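Local coordinates for esterase (Pelagibacterium halotolerans, PDB 5DWD), which probably hydrolyses carboxylic ester bonds, as a carboxylesterase of the alpha/beta-hydrolase superfamily, at residues S42-L46 with F118-W123; G149-P155 with L172-S178; K179-L184 with L208-L214. One frame throughout, in Å; residues are numbered along the deposited sequence.

Contact 1 is buried: strand 42-47 meets helix 101-126 through aliphatic and aromatic side chains alone, without hydrogen bonds. Contact 2 is partly buried and joins the turn after helix 140-149 to the end of helix 169-175 and the chain beyond it; its chemistry is mostly polar, with backbone carbonyls, a serine hydroxyl and a salt bridge. Contact 3, also partly buried, pairs strands 182-187 and 212-217, the latter outermost within this chain in the sheet that contact 1 also reaches, and depends on a backbone ladder. Contacts 2 and 3, centres about 12 Å apart, share an apolar seam in which Leu150 and Ile176 pack on Ile210. Trp123 on Leu152 links contacts 1 and 2.

Contact 1. Residues S42-L46 with F118-W123; sequences SLVVL and FLADLW
Two aromatic rings of the helix segment flank the contact with the strand, and each is met by a methyl group. Phe118 presents its edge: CE2 lies 4.2 Å from Val45 CG1, which sits near the ring plane, and the valine and phenylalanine side chains run alongside in opposed senses. The indole of Trp123 is approached obliquely by Leu43 CD2, 4.0 Å from NE1, with the leucine and tryptophan side chains at about a right angle. On one face of this indole lies Leu119 O of its own helix, 3.0 Å over the plane, nearer the ring's periphery than its centre. The indole nitrogen itself is hydrogen-bonded to Thr133 OG1, which ties the ring to strand 133-138.

Between the rings, Leu122 carries the middle of the interface. Its CG stands anti to the backbone N (chi1 -173°), which sends CD2 toward the strand, where it meets Leu43 CD2 at 3.6 Å and Val45 CG2 at 3.7 Å, tip to tip in both cases. One methyl group thus bridges two alternate residues of the strand. Val45 divides its branches: CG1 serves Phe118, whereas CG2 also touches Leu119 CD2 at 4.1 Å.

Strand and helix segments run nearly antiparallel, at 150° with axes 11.6 Å apart, a layer spacing filled by side chains from both. This is the sheet-on-helix packing of an alpha/beta-hydrolase fold. Strand 42-47 lies between strands 71-74 and 133-138, where Leu43 also touches Val74 and Val45 touches Leu135; the opposite-pointing Leu46 packs on helix 54-65, so helices cover both faces of the strand.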
loop_
_atom_site.group_PDB
_atom_site.type_symbol
_atom_site.label_atom_id
_atom_site.label_comp_id
_atom_site.label_asym_id
_atom_site.label_seq_id
_atom_site.Cartn_x
_atom_site.Cartn_y
_atom_site.Cartn_z
ATOM N N SER B 42 -7.680 -1.086 -16.933
ATOM C CA SER B 42 -7.968 -0.521 -15.603
ATOM C C SER B 42 -9.457 -0.093 -15.530
ATOM O O SER B 42 -10.169 0.027 -16.560
ATOM C CB SER B 42 -7.054 0.667 -15.353
ATOM O OG SER B 42 -7.034 1.538 -16.495
ATOM N N LEU B 43 -9.875 0.278 -14.310
ATOM C CA LEU B 43 -11.262 0.535 -14.001
ATOM C C LEU B 43 -11.293 1.699 -12.981
ATOM O O LEU B 43 -10.564 1.656 -11.978
ATOM C CB LEU B 43 -11.889 -0.676 -13.300
ATOM C CG LEU B 43 -13.289 -0.542 -12.729
ATOM C CD1 LEU B 43 -14.342 -0.218 -13.820
ATOM C CD2 LEU B 43 -13.665 -1.846 -12.054
ATOM N N VAL B 44 -12.085 2.713 -13.331
ATOM C CA VAL B 44 -12.374 3.795 -12.438
ATOM C C VAL B 44 -13.862 3.716 -12.077
ATOM O O VAL B 44 -14.721 3.844 -12.958
ATOM C CB VAL B 44 -11.958 5.126 -13.068
ATOM C CG1 VAL B 44 -12.506 6.272 -12.237
ATOM C CG2 VAL B 44 -10.429 5.246 -13.137
ATOM N N VAL B 45 -14.142 3.577 -10.743
ATOM C CA VAL B 45 -15.506 3.581 -10.243
ATOM C C VAL B 45 -15.726 4.971 -9.634
ATOM O O VAL B 45 -14.959 5.396 -8.759
ATOM C CB VAL B 45 -15.693 2.505 -9.174
ATOM C CG1 VAL B 45 -17.041 2.535 -8.580
ATOM C CG2 VAL B 45 -15.432 1.117 -9.808
ATOM N N LEU B 46 -16.797 5.602 -10.061
ATOM C CA LEU B 46 -17.112 6.967 -9.639
ATOM C C LEU B 46 -18.341 6.974 -8.786
ATOM O O LEU B 46 -19.358 6.527 -9.212
ATOM C CB LEU B 46 -17.418 7.832 -10.894
ATOM C CG LEU B 46 -16.315 7.888 -11.925
ATOM C CD1 LEU B 46 -16.837 8.157 -13.321
ATOM C CD2 LEU B 46 -15.298 8.965 -11.550
ATOM N N PHE B 118 -21.298 -4.527 -4.760
ATOM C CA PHE B 118 -21.256 -3.969 -6.102
ATOM C C PHE B 118 -19.898 -4.123 -6.723
ATOM O O PHE B 118 -19.734 -4.464 -7.909
ATOM C CB PHE B 118 -21.674 -2.508 -6.125
ATOM C CG PHE B 118 -21.383 -1.836 -7.433
ATOM C CD1 PHE B 118 -22.199 -2.040 -8.547
ATOM C CD2 PHE B 118 -20.251 -1.008 -7.591
ATOM C CE1 PHE B 118 -21.954 -1.405 -9.749
ATOM C CE2 PHE B 118 -19.983 -0.451 -8.820
ATOM C CZ PHE B 118 -20.837 -0.638 -9.882
ATOM N N LEU B 119 -18.855 -3.810 -5.917
ATOM C CA LEU B 119 -17.518 -3.917 -6.401
ATOM C C LEU B 119 -17.180 -5.394 -6.782
ATOM O O LEU B 119 -16.652 -5.670 -7.879
ATOM C CB LEU B 119 -16.522 -3.409 -5.365
ATOM C CG LEU B 119 -16.574 -1.864 -5.166
ATOM C CD1 LEU B 119 -15.684 -1.525 -4.010
ATOM C CD2 LEU B 119 -16.137 -1.106 -6.404
ATOM N N ALA B 120 -17.540 -6.294 -5.870
ATOM C CA ALA B 120 -17.365 -7.716 -6.122
ATOM C C ALA B 120 -18.029 -8.151 -7.432
ATOM O O ALA B 120 -17.406 -8.845 -8.287
ATOM C CB ALA B 120 -17.899 -8.523 -4.958
ATOM N N ASP B 121 -19.289 -7.749 -7.584
ATOM C CA ASP B 121 -20.073 -8.078 -8.824
ATOM C C ASP B 121 -19.421 -7.482 -10.078
ATOM O O ASP B 121 -19.238 -8.115 -11.081
ATOM C CB ASP B 121 -21.526 -7.602 -8.698
ATOM C CG ASP B 121 -22.389 -8.489 -7.754
ATOM O OD1 ASP B 121 -21.948 -9.618 -7.422
ATOM O OD2 ASP B 121 -23.507 -8.047 -7.325
ATOM N N LEU B 122 -19.017 -6.222 -10.004
ATOM C CA LEU B 122 -18.269 -5.598 -11.125
ATOM C C LEU B 122 -16.964 -6.299 -11.528
ATOM O O LEU B 122 -16.632 -6.449 -12.733
ATOM C CB LEU B 122 -17.997 -4.133 -10.732
ATOM C CG LEU B 122 -17.382 -3.291 -11.806
ATOM C CD1 LEU B 122 -18.241 -3.249 -13.035
ATOM C CD2 LEU B 122 -17.154 -1.887 -11.219
ATOM N N TRP B 123 -16.162 -6.670 -10.535
ATOM C CA TRP B 123 -14.931 -7.389 -10.756
ATOM C C TRP B 123 -15.238 -8.767 -11.424
ATOM O O TRP B 123 -14.619 -9.071 -12.403
ATOM C CB TRP B 123 -14.135 -7.551 -9.468
ATOM C CG TRP B 123 -13.555 -6.199 -8.988
ATOM C CD1 TRP B 123 -13.102 -5.180 -9.779
ATOM C CD2 TRP B 123 -13.384 -5.773 -7.639
ATOM N NE1 TRP B 123 -12.641 -4.128 -8.993
ATOM C CE2 TRP B 123 -12.815 -4.473 -7.674
ATOM C CE3 TRP B 123 -13.692 -6.337 -6.406
ATOM C CZ2 TRP B 123 -12.561 -3.759 -6.520
ATOM C CZ3 TRP B 123 -13.436 -5.633 -5.265
ATOM C CH2 TRP B 123 -12.882 -4.373 -5.314
#

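Contact 2. Residues G149-P155 with L172-S178; sequences GLRLPEP and LEAEIAS
Charge pairing joins Arg151 to Glu175. The guanidinium reaches side-on, NE at 2.8 Å and NH2 at 2.9 Å, both to the single oxygen Glu175 OE1, which lies in the guanidinium plane. The carboxylate stands almost perpendicular to that plane (88°): NE uses the anti lone pair of OE1, whereas NH2 comes from above the carboxylate. Arg151 NH1 bonds Tyr147 O, and the guanidinium makes a cation-pi contact with the Tyr147 ring, so its rotation is probably well fixed.

Backbone and hydroxyl bonds form the second group. Ala177 N donates to Leu150 O at 2.8 Å, almost straight at 178°, and Ser178 N adds a weak bond to the same oxygen. Ser178 OG, placed between its own backbone N and carbonyl carbon (chi1 55°), donates to Leu152 O at 2.6 Å. A water donates to both Gly149 O and Ser178 OG, adding a water-mediated link between the segments.

Apolar contacts complete the interface: Leu172 CD1 lies 4.0 Å from Leu150 CB, and Leu150 CB lies 4.3 Å from Ile176 CG1.

The turn after helix 140-149 is thereby fastened to the end of helix 169-175 and the chain leading to strand 182-187. Leu152 faces Asp116 and Trp123 of helix 101-126, while Leu150 covers Pro180 and Ile210.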
loop_
_atom_site.group_PDB
_atom_site.type_symbol
_atom_site.label_atom_id
_atom_site.label_comp_id
_atom_site.label_asym_id
_atom_site.label_seq_id
_atom_site.Cartn_x
_atom_site.Cartn_y
_atom_site.Cartn_z
ATOM N N GLY B 149 -13.340 1.501 0.675
ATOM C CA GLY B 149 -12.075 1.239 0.015
ATOM C C GLY B 149 -11.009 0.714 0.966
ATOM O O GLY B 149 -10.261 -0.152 0.626
ATOM N N LEU B 150 -10.953 1.292 2.144
ATOM C CA LEU B 150 -9.904 0.981 3.136
ATOM C C LEU B 150 -10.233 -0.284 3.885
ATOM O O LEU B 150 -9.347 -0.804 4.544
ATOM C CB LEU B 150 -9.636 2.157 4.105
ATOM C CG LEU B 150 -9.089 3.371 3.369
ATOM C CD1 LEU B 150 -8.929 4.519 4.363
ATOM C CD2 LEU B 150 -7.756 3.113 2.640
ATOM N N ARG B 151 -11.428 -0.787 3.704
ATOM C CA ARG B 151 -11.835 -2.088 4.357
ATOM C C ARG B 151 -11.728 -3.273 3.385
ATOM O O ARG B 151 -12.025 -4.413 3.790
ATOM C CB ARG B 151 -13.212 -1.945 4.929
ATOM C CG ARG B 151 -13.277 -1.118 6.205
ATOM C CD ARG B 151 -14.737 -0.892 6.697
ATOM N NE ARG B 151 -14.747 -0.231 7.985
ATOM C CZ ARG B 151 -14.479 1.047 8.219
ATOM N NH1 ARG B 151 -14.160 1.903 7.208
ATOM N NH2 ARG B 151 -14.520 1.509 9.476
ATOM N N LEU B 152 -11.356 -3.054 2.136
ATOM C CA LEU B 152 -11.147 -4.145 1.191
ATOM C C LEU B 152 -9.910 -4.959 1.569
ATOM O O LEU B 152 -8.885 -4.428 1.873
ATOM C CB LEU B 152 -10.927 -3.597 -0.220
ATOM C CG LEU B 152 -12.158 -2.984 -0.841
ATOM C CD1 LEU B 152 -11.776 -2.229 -2.090
ATOM C CD2 LEU B 152 -13.152 -4.077 -1.181
ATOM N N PRO B 153 -10.021 -6.314 1.517
ATOM C CA PRO B 153 -8.909 -7.159 1.933
ATOM C C PRO B 153 -7.737 -7.137 0.940
ATOM O O PRO B 153 -6.595 -7.379 1.319
ATOM C CB PRO B 153 -9.587 -8.562 2.007
ATOM C CG PRO B 153 -10.673 -8.507 0.976
ATOM C CD PRO B 153 -11.216 -7.085 1.102
ATOM N N GLU B 154 -7.974 -6.820 -0.328
ATOM C CA GLU B 154 -6.869 -6.632 -1.273
ATOM C C GLU B 154 -6.908 -5.173 -1.746
ATOM O O GLU B 154 -8.013 -4.695 -2.034
ATOM C CB GLU B 154 -7.013 -7.584 -2.441
ATOM C CG GLU B 154 -6.541 -8.979 -2.071
ATOM C CD GLU B 154 -7.464 -10.043 -2.598
ATOM O OE1 GLU B 154 -8.023 -10.808 -1.758
ATOM O OE2 GLU B 154 -7.642 -10.071 -3.846
ATOM N N PRO B 155 -5.741 -4.515 -1.796
ATOM C CA PRO B 155 -5.753 -3.076 -2.017
ATOM C C PRO B 155 -6.163 -2.687 -3.431
ATOM O O PRO B 155 -5.779 -3.310 -4.437
ATOM C CB PRO B 155 -4.303 -2.649 -1.758
ATOM C CG PRO B 155 -3.495 -3.874 -1.900
ATOM C CD PRO B 155 -4.366 -4.976 -1.438
ATOM N N LEU B 172 -11.952 2.946 12.063
ATOM C CA LEU B 172 -11.042 2.683 10.916
ATOM C C LEU B 172 -9.709 2.107 11.396
ATOM O O LEU B 172 -9.126 1.182 10.823
ATOM C CB LEU B 172 -10.750 3.992 10.156
ATOM C CG LEU B 172 -9.871 3.833 8.931
ATOM C CD1 LEU B 172 -10.485 2.903 7.890
ATOM C CD2 LEU B 172 -9.594 5.238 8.350
ATOM N N GLU B 173 -9.200 2.682 12.451
ATOM C CA GLU B 173 -8.021 2.119 13.134
ATOM C C GLU B 173 -8.055 0.579 13.338
ATOM O O GLU B 173 -7.097 -0.107 13.035
ATOM C CB GLU B 173 -7.843 2.851 14.481
ATOM C CG GLU B 173 -6.372 3.071 14.845
ATOM C CD GLU B 173 -6.181 3.862 16.133
ATOM O OE1 GLU B 173 -7.176 4.417 16.654
ATOM O OE2 GLU B 173 -5.027 3.920 16.621
ATOM N N ALA B 174 -9.205 0.057 13.755
ATOM C CA ALA B 174 -9.398 -1.341 14.042
ATOM C C ALA B 174 -9.788 -2.135 12.827
ATOM O O ALA B 174 -9.609 -3.332 12.805
ATOM C CB ALA B 174 -10.471 -1.507 15.116
ATOM N N GLU B 175 -10.331 -1.484 11.797
ATOM C CA GLU B 175 -10.931 -2.206 10.689
ATOM C C GLU B 175 -10.196 -2.080 9.369
ATOM O O GLU B 175 -10.537 -2.787 8.433
ATOM C CB GLU B 175 -12.369 -1.753 10.498
ATOM C CG GLU B 175 -13.242 -2.090 11.712
ATOM C CD GLU B 175 -14.716 -1.755 11.605
ATOM O OE1 GLU B 175 -15.188 -1.119 10.636
ATOM O OE2 GLU B 175 -15.431 -2.094 12.575
ATOM N N ILE B 176 -9.208 -1.211 9.311
ATOM C CA ILE B 176 -8.498 -0.997 8.056
ATOM C C ILE B 176 -7.925 -2.328 7.597
ATOM O O ILE B 176 -7.340 -3.047 8.421
ATOM C CB ILE B 176 -7.456 0.111 8.157
ATOM C CG1 ILE B 176 -6.821 0.320 6.807
ATOM C CG2 ILE B 176 -6.330 -0.229 9.123
ATOM C CD1 ILE B 176 -6.108 1.630 6.712
ATOM N N ALA B 177 -8.126 -2.654 6.323
ATOM C CA ALA B 177 -7.750 -3.967 5.779
ATOM C C ALA B 177 -6.707 -3.881 4.641
ATOM O O ALA B 177 -6.058 -4.881 4.291
ATOM C CB ALA B 177 -8.996 -4.677 5.330
ATOM N N SER B 178 -6.496 -2.697 4.052
ATOM C CA SER B 178 -5.506 -2.552 3.018
ATOM C C SER B 178 -5.180 -1.074 2.927
ATOM O O SER B 178 -5.914 -0.241 3.537
ATOM C CB SER B 178 -6.032 -3.062 1.669
ATOM O OG SER B 178 -7.295 -2.421 1.274
HETATM O O HOH W 1 -7.993 -0.837 -0.877
#

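Contact 3. Residues K179-L184 with L208-L214; sequences KPPVLL and LGIDARL
Ile210 lays its CG2 methyl against Val182 CG2, 3.6 Å away, and the same methyl lies 3.3 Å from Pro180 O. With CG2 anti to the backbone N, the isoleucine turns this branch toward Pro180 and Val182, while its CG1 touches Lys179 CB.

Lys179 stretches fully beyond CG to lay its ammonium at the C-terminal end of helix 196-207. NZ donates to Leu208 O at 2.8 Å, tilted 19° from the carbonyl plane, beside the Schellman motif in which Gly209 has positive phi. With an alanine in place of Lys179, Leu208 O would probably lose this charged donor, and a gap would open beside Gly209. A water also joins the segments, donating to Lys179 O and accepting from Asp211 N.

From Val182 onward the strands pair in parallel, as their axes at 16° and 4.7 Å confirm. Val182 N donates to Asp211 O at 3.1 Å, Arg213 N to Val182 O at 2.9 Å, and Leu184 N to Arg213 O at 2.8 Å. The last is nearly straight. Asp211, at the centre of an inverse gamma turn, gives its carbonyl to a second water that also bonds Val182 O.

Arg213 shares a sheet face with Leu183, and its guanidinium forms a salt bridge with Glu238 of helix 226-239. Gly209 and Pro155 of the second subunit pack on Lys179 and Asp211. Strands 182-187 and 212-217, with helix 196-207 between them in the chain, form a beta-alpha-beta unit: that helix covers the Leu184 and Leu214 face, helix 226-239 the other, and strand 182-187 continues the sheet toward strand 158-162.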
loop_
_atom_site.group_PDB
_atom_site.type_symbol
_atom_site.label_atom_id
_atom_site.label_comp_id
_atom_site.label_asym_id
_atom_site.label_seq_id
_atom_site.Cartn_x
_atom_site.Cartn_y
_atom_site.Cartn_z
ATOM N N LYS B 179 -4.096 -0.777 2.216
ATOM C CA LYS B 179 -3.474 0.578 2.264
ATOM C C LYS B 179 -3.101 1.053 0.904
ATOM O O LYS B 179 -1.937 1.334 0.621
ATOM C CB LYS B 179 -2.267 0.574 3.218
ATOM C CG LYS B 179 -2.660 0.169 4.600
ATOM C CD LYS B 179 -1.547 0.289 5.588
ATOM C CE LYS B 179 -1.923 -0.371 6.898
ATOM N NZ LYS B 179 -0.896 -0.280 7.946
ATOM N N PRO B 180 -4.121 1.330 0.079
ATOM C CA PRO B 180 -3.833 1.905 -1.204
ATOM C C PRO B 180 -3.395 3.368 -1.044
ATOM O O PRO B 180 -3.723 3.969 0.016
ATOM C CB PRO B 180 -5.184 1.857 -1.876
ATOM C CG PRO B 180 -6.151 2.075 -0.786
ATOM C CD PRO B 180 -5.582 1.233 0.349
ATOM N N PRO B 181 -2.735 3.951 -2.045
ATOM C CA PRO B 181 -2.511 5.387 -1.996
ATOM C C PRO B 181 -3.834 6.144 -2.082
ATOM O O PRO B 181 -4.764 5.705 -2.711
ATOM C CB PRO B 181 -1.715 5.702 -3.232
ATOM C CG PRO B 181 -1.822 4.517 -4.093
ATOM C CD PRO B 181 -2.141 3.339 -3.245
ATOM N N VAL B 182 -3.855 7.325 -1.421
ATOM C CA VAL B 182 -5.077 8.081 -1.300
ATOM C C VAL B 182 -4.741 9.527 -1.629
ATOM O O VAL B 182 -3.795 10.101 -1.118
ATOM C CB VAL B 182 -5.685 7.982 0.135
ATOM C CG1 VAL B 182 -6.834 8.974 0.323
ATOM C CG2 VAL B 182 -6.106 6.555 0.473
ATOM N N LEU B 183 -5.553 10.121 -2.476
ATOM C CA LEU B 183 -5.486 11.546 -2.734
ATOM C C LEU B 183 -6.773 12.219 -2.271
ATOM O O LEU B 183 -7.893 11.856 -2.720
ATOM C CB LEU B 183 -5.362 11.783 -4.224
ATOM C CG LEU B 183 -5.423 13.187 -4.811
ATOM C CD1 LEU B 183 -4.450 14.101 -4.107
ATOM C CD2 LEU B 183 -5.291 13.220 -6.308
ATOM N N LEU B 184 -6.651 13.191 -1.364
ATOM C CA LEU B 184 -7.758 14.003 -0.898
ATOM C C LEU B 184 -7.712 15.345 -1.575
ATOM O O LEU B 184 -6.618 15.928 -1.658
ATOM C CB LEU B 184 -7.636 14.243 0.609
ATOM C CG LEU B 184 -7.450 12.978 1.484
ATOM C CD1 LEU B 184 -7.010 13.371 2.904
ATOM C CD2 LEU B 184 -8.681 12.094 1.535
ATOM N N LEU B 208 -1.964 5.641 9.882
ATOM C CA LEU B 208 -2.370 4.287 9.611
ATOM C C LEU B 208 -1.463 3.624 8.605
ATOM O O LEU B 208 -1.640 2.416 8.317
ATOM C CB LEU B 208 -3.855 4.241 9.108
ATOM C CG LEU B 208 -4.862 4.649 10.183
ATOM C CD1 LEU B 208 -6.309 4.776 9.641
ATOM C CD2 LEU B 208 -4.788 3.736 11.398
ATOM N N GLY B 209 -0.544 4.372 8.016
ATOM C CA GLY B 209 0.400 3.810 7.041
ATOM C C GLY B 209 0.051 3.958 5.594
ATOM O O GLY B 209 0.673 3.344 4.719
ATOM N N ILE B 210 -0.966 4.783 5.308
ATOM C CA ILE B 210 -1.288 5.115 3.959
ATOM C C ILE B 210 -0.415 6.179 3.402
ATOM O O ILE B 210 -0.039 7.185 4.100
ATOM C CB ILE B 210 -2.788 5.542 3.915
ATOM C CG1 ILE B 210 -3.648 4.318 4.269
ATOM C CG2 ILE B 210 -3.161 6.057 2.556
ATOM C CD1 ILE B 210 -5.021 4.673 4.706
ATOM N N ASP B 211 -0.039 5.989 2.154
ATOM C CA ASP B 211 0.581 7.019 1.386
ATOM C C ASP B 211 -0.486 7.987 0.891
ATOM O O ASP B 211 -1.056 7.853 -0.214
ATOM C CB ASP B 211 1.381 6.396 0.250
ATOM C CG ASP B 211 2.154 7.387 -0.523
ATOM O OD1 ASP B 211 2.233 8.576 -0.144
ATOM O OD2 ASP B 211 2.592 6.987 -1.617
ATOM N N ALA B 212 -0.752 8.990 1.737
ATOM C CA ALA B 212 -1.870 9.898 1.498
ATOM C C ALA B 212 -1.372 11.266 1.153
ATOM O O ALA B 212 -0.362 11.687 1.695
ATOM C CB ALA B 212 -2.687 10.031 2.785
ATOM N N ARG B 213 -2.106 11.984 0.317
ATOM C CA ARG B 213 -1.775 13.347 -0.058
ATOM C C ARG B 213 -3.029 14.181 0.007
ATOM O O ARG B 213 -4.119 13.672 -0.257
ATOM C CB ARG B 213 -1.398 13.404 -1.505
ATOM C CG ARG B 213 -0.266 12.536 -1.884
ATOM C CD ARG B 213 -0.326 12.497 -3.391
ATOM N NE ARG B 213 0.577 11.477 -3.818
ATOM C CZ ARG B 213 1.121 11.436 -5.007
ATOM N NH1 ARG B 213 0.894 12.390 -5.912
ATOM N NH2 ARG B 213 1.972 10.452 -5.244
ATOM N N LEU B 214 -2.829 15.499 0.092
ATOM C CA LEU B 214 -3.946 16.445 0.159
ATOM C C LEU B 214 -3.682 17.648 -0.718
ATOM O O LEU B 214 -2.576 18.218 -0.672
ATOM C CB LEU B 214 -4.175 16.924 1.618
ATOM C CG LEU B 214 -5.081 18.139 1.914
ATOM C CD1 LEU B 214 -6.515 17.834 1.586
ATOM C CD2 LEU B 214 -4.990 18.503 3.387
HETATM O O HOH W 2 -0.356 3.554 0.691
HETATM O O HOH W 3 -0.949 9.282 -2.329
#